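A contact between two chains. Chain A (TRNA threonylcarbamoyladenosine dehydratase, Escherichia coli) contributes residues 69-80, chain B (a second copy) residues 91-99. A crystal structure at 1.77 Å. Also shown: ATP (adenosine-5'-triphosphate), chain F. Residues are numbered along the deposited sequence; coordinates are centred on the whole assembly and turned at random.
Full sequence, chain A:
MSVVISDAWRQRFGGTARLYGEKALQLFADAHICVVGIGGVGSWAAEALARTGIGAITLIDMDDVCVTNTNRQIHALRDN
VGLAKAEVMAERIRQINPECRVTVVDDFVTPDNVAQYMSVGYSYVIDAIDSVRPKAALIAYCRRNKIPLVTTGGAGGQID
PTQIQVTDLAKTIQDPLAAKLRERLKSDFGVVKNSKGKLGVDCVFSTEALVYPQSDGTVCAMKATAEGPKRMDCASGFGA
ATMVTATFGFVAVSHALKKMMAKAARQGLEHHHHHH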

# COMPACT_ATOMS: atom_id res chain seq x y z
N ASN A 69 10.05 13.38 4.36
CA ASN A 69 9.20 12.21 4.51
C ASN A 69 8.33 11.95 3.27
O ASN A 69 7.67 10.91 3.19
CB ASN A 69 8.21 12.36 5.69
CG ASN A 69 8.86 12.62 7.06
OD1 ASN A 69 8.19 13.15 7.93
ND2 ASN A 69 10.11 12.19 7.28
N THR A 70 8.28 12.92 2.34
CA THR A 70 7.27 12.94 1.30
C THR A 70 7.33 11.70 0.43
O THR A 70 6.31 11.26 -0.08
CB THR A 70 7.43 14.22 0.46
OG1 THR A 70 7.13 15.37 1.27
CG2 THR A 70 6.48 14.26 -0.72
N ASN A 71 8.52 11.14 0.23
CA ASN A 71 8.62 10.02 -0.69
C ASN A 71 7.99 8.74 -0.14
O ASN A 71 7.84 7.77 -0.90
CB ASN A 71 10.07 9.77 -1.06
CG ASN A 71 10.90 9.26 0.11
OD1 ASN A 71 10.73 9.71 1.21
ND2 ASN A 71 11.81 8.34 -0.15
N ARG A 72 7.66 8.67 1.15
CA ARG A 72 7.27 7.37 1.71
C ARG A 72 6.31 7.38 2.90
O ARG A 72 6.14 6.32 3.49
CB ARG A 72 8.52 6.59 2.13
CG ARG A 72 9.25 7.25 3.34
CD ARG A 72 10.69 6.93 3.40
NE ARG A 72 11.31 7.32 4.64
CZ ARG A 72 11.77 8.53 4.90
NH1 ARG A 72 11.63 9.50 4.00
NH2 ARG A 72 12.34 8.78 6.07
N GLN A 73 5.69 8.50 3.30
CA GLN A 73 4.86 8.55 4.49
C GLN A 73 3.55 9.24 4.15
O GLN A 73 3.55 10.32 3.57
CB GLN A 73 5.59 9.26 5.66
CG GLN A 73 6.96 8.63 5.89
CD GLN A 73 7.71 9.13 7.13
OE1 GLN A 73 7.14 9.68 8.04
NE2 GLN A 73 9.00 8.91 7.14
N ILE A 74 2.44 8.59 4.52
CA ILE A 74 1.13 9.01 4.06
C ILE A 74 0.72 10.35 4.64
O ILE A 74 -0.11 11.06 4.04
CB ILE A 74 0.05 7.95 4.41
CG1 ILE A 74 -1.21 8.20 3.56
CG2 ILE A 74 -0.28 7.89 5.91
CD1 ILE A 74 -2.27 7.04 3.66
N HIS A 75 1.31 10.74 5.75
CA HIS A 75 0.97 11.99 6.42
C HIS A 75 1.76 13.18 5.89
O HIS A 75 1.46 14.32 6.28
CB HIS A 75 1.22 11.85 7.94
CG HIS A 75 2.61 11.37 8.27
ND1 HIS A 75 3.74 12.07 7.92
CD2 HIS A 75 3.03 10.24 8.88
CE1 HIS A 75 4.81 11.39 8.30
NE2 HIS A 75 4.41 10.27 8.88
N ALA A 76 2.72 12.96 4.99
CA ALA A 76 3.65 13.99 4.52
C ALA A 76 3.01 14.76 3.37
O ALA A 76 3.09 14.37 2.21
CB ALA A 76 4.96 13.36 4.09
N LEU A 77 2.36 15.86 3.74
CA LEU A 77 1.70 16.81 2.86
C LEU A 77 2.20 18.19 3.25
O LEU A 77 2.53 18.40 4.41
CB LEU A 77 0.17 16.80 3.03
CG LEU A 77 -0.57 15.48 2.80
CD1 LEU A 77 -2.05 15.67 3.09
CD2 LEU A 77 -0.36 14.95 1.42
N ARG A 78 2.19 19.11 2.29
CA ARG A 78 2.73 20.46 2.53
C ARG A 78 2.15 21.09 3.79
O ARG A 78 2.88 21.63 4.63
CB ARG A 78 2.47 21.35 1.33
CG ARG A 78 2.98 22.78 1.52
CD ARG A 78 2.56 23.68 0.37
NE ARG A 78 1.12 23.88 0.28
CZ ARG A 78 0.51 24.45 -0.76
NH1 ARG A 78 1.22 24.87 -1.80
NH2 ARG A 78 -0.80 24.60 -0.76
N ASP A 79 0.83 21.05 3.93
CA ASP A 79 0.22 21.75 5.05
C ASP A 79 0.44 21.03 6.39
O ASP A 79 0.13 21.61 7.43
CB ASP A 79 -1.28 21.95 4.82
CG ASP A 79 -1.59 22.92 3.69
OD1 ASP A 79 -0.69 23.67 3.24
OD2 ASP A 79 -2.77 22.97 3.28
N ASN A 80 0.98 19.80 6.39
CA ASN A 80 1.22 19.05 7.63
C ASN A 80 2.64 19.20 8.17
O ASN A 80 2.91 18.79 9.31
CB ASN A 80 0.97 17.55 7.41
CG ASN A 80 -0.48 17.21 7.19
OD1 ASN A 80 -1.37 17.94 7.59
ND2 ASN A 80 -0.73 16.09 6.52
PG ATP F . 14.65 9.49 8.46
O1G ATP F . 15.04 8.02 8.47
O2G ATP F . 15.10 10.22 7.22
O3G ATP F . 14.91 10.21 9.76
PB ATP F . 12.12 8.62 9.38
O1B ATP F . 12.90 8.27 10.62
O2B ATP F . 10.81 9.37 9.46
O3B ATP F . 13.05 9.45 8.35
PA ATP F . 11.26 5.89 8.84
O1A ATP F . 12.35 4.90 9.15
O2A ATP F . 10.34 5.63 7.70
O3A ATP F . 11.92 7.30 8.47
O5' ATP F . 10.33 6.07 10.14
C5' ATP F . 10.55 5.40 11.39
C4' ATP F . 9.63 6.01 12.45
O4' ATP F . 9.83 5.42 13.77
C3' ATP F . 9.90 7.51 12.60
O3' ATP F . 8.71 8.30 12.55
C2' ATP F . 10.50 7.66 13.99
O2' ATP F . 10.19 8.93 14.56
C1' ATP F . 9.87 6.49 14.73
N9 ATP F . 10.64 6.02 15.90
C8 ATP F . 11.99 5.90 15.96
N7 ATP F . 12.37 5.40 17.16
C5 ATP F . 11.24 5.21 17.87
C6 ATP F . 10.92 4.69 19.20
N6 ATP F . 11.96 4.31 19.96
N1 ATP F . 9.63 4.61 19.59
C2 ATP F . 8.60 5.01 18.77
N3 ATP F . 8.81 5.50 17.53
C4 ATP F . 10.09 5.61 17.04
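Chain B 91-99: ERIRQINPE

The last turns of a chain B helix dock against an irregular loop of chain A, where a few hydrogen bonds to backbone atoms flank a small apolar contact. Residues 91-96 of chain B are helical, and Asn97(B) is the first to leave helical geometry. Chain A meets them with a type I turn from Gln73(A) to Ala76(A) and a short 3-10 segment at 78-80. The helix runs across this segment rather than along it, its C-terminal end coming up to Leu77(A). The CA atoms of Leu77(A) and Ile96(B) lie 4.9 Å apart; there CD2 of Leu77(A) packs 3.5 Å from CG1 of Ile96(B).

Near the helix end, O of Gln95(B) is not bonded to N of Glu99(B) and accepts a hydrogen bond from N of Arg78(A) at 2.9 Å. The Gln95(B) side chain bends (chi1 and chi2 both m), and Gln95(B) OE1 accepts from N of Asp79(A) at 3.0 Å. A water joins O of Ile96(B) to OG1 of Thr70(A), 2.8 Å from each.

One turn earlier, the extended Arg92(B) reaches the chain A turn, its NH2 donating to O of Ile74(A) at 3.1 Å. Leu77(A) CD2 covers one face of this guanidinium, and a second water links Ile74(A) O to Arg92(B) NH1. Beyond the helix, CG of Pro98(B) lies 4.2 Å from NH1 of Arg78(A).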

# COMPACT_ATOMS: atom_id res chain seq x y z
N GLU B 91 -6.16 17.24 -5.83
CA GLU B 91 -5.81 18.20 -4.80
C GLU B 91 -4.83 17.60 -3.80
O GLU B 91 -3.94 18.30 -3.29
CB GLU B 91 -7.06 18.69 -4.06
CG GLU B 91 -6.74 19.80 -3.10
CD GLU B 91 -6.09 20.99 -3.80
OE1 GLU B 91 -6.39 21.22 -5.00
OE2 GLU B 91 -5.25 21.67 -3.17
N ARG B 92 -5.00 16.32 -3.49
CA ARG B 92 -4.04 15.65 -2.63
C ARG B 92 -2.66 15.60 -3.27
O ARG B 92 -1.65 15.83 -2.59
CB ARG B 92 -4.53 14.24 -2.32
CG ARG B 92 -3.66 13.54 -1.33
CD ARG B 92 -4.26 12.19 -0.91
NE ARG B 92 -3.23 11.42 -0.26
CZ ARG B 92 -2.88 11.57 1.01
NH1 ARG B 92 -3.53 12.44 1.79
NH2 ARG B 92 -1.87 10.86 1.49
N ILE B 93 -2.58 15.28 -4.57
CA ILE B 93 -1.29 15.21 -5.24
C ILE B 93 -0.59 16.57 -5.20
O ILE B 93 0.63 16.64 -5.02
CB ILE B 93 -1.46 14.68 -6.68
CG1 ILE B 93 -1.82 13.19 -6.61
CG2 ILE B 93 -0.18 14.92 -7.48
CD1 ILE B 93 -2.24 12.60 -7.92
N ARG B 94 -1.37 17.65 -5.32
CA ARG B 94 -0.80 19.00 -5.26
C ARG B 94 -0.26 19.33 -3.87
O ARG B 94 0.63 20.18 -3.73
CB ARG B 94 -1.86 20.04 -5.67
CG ARG B 94 -2.30 19.89 -7.14
CD ARG B 94 -3.28 20.94 -7.62
NE ARG B 94 -3.83 20.57 -8.93
CZ ARG B 94 -5.10 20.27 -9.18
NH1 ARG B 94 -6.01 20.32 -8.21
NH2 ARG B 94 -5.48 19.95 -10.42
N GLN B 95 -0.79 18.68 -2.82
CA GLN B 95 -0.24 18.80 -1.47
C GLN B 95 1.01 17.95 -1.29
O GLN B 95 1.90 18.33 -0.52
CB GLN B 95 -1.30 18.40 -0.44
CG GLN B 95 -2.29 19.50 -0.21
CD GLN B 95 -1.74 20.52 0.79
OE1 GLN B 95 -1.22 20.15 1.86
NE2 GLN B 95 -1.81 21.77 0.43
N ILE B 96 1.09 16.84 -2.00
CA ILE B 96 2.27 16.00 -1.95
C ILE B 96 3.42 16.68 -2.65
O ILE B 96 4.53 16.79 -2.11
CB ILE B 96 1.98 14.62 -2.56
CG1 ILE B 96 1.03 13.83 -1.61
CG2 ILE B 96 3.29 13.83 -2.76
CD1 ILE B 96 0.54 12.51 -2.19
N ASN B 97 3.19 17.12 -3.88
CA ASN B 97 4.20 17.77 -4.70
C ASN B 97 3.54 18.93 -5.44
O ASN B 97 2.86 18.73 -6.45
CB ASN B 97 4.84 16.80 -5.68
CG ASN B 97 5.90 17.49 -6.51
OD1 ASN B 97 6.16 18.67 -6.29
ND2 ASN B 97 6.48 16.79 -7.43
N PRO B 98 3.66 20.16 -4.90
CA PRO B 98 3.05 21.33 -5.54
C PRO B 98 3.59 21.63 -6.94
O PRO B 98 3.00 22.45 -7.65
CB PRO B 98 3.38 22.47 -4.57
CG PRO B 98 3.66 21.81 -3.28
CD PRO B 98 4.26 20.48 -3.60
N GLU B 99 4.69 21.01 -7.34
CA GLU B 99 5.27 21.20 -8.66
C GLU B 99 4.88 20.10 -9.64
O GLU B 99 5.26 20.17 -10.82
CB GLU B 99 6.80 21.28 -8.53
CG GLU B 99 7.23 22.52 -7.77
CD GLU B 99 8.74 22.69 -7.69
OE1 GLU B 99 9.36 21.90 -6.96
OE2 GLU B 99 9.29 23.60 -8.33
O HOH W 1 5.43 17.51 0.47
O HOH W 2 -2.55 12.35 4.66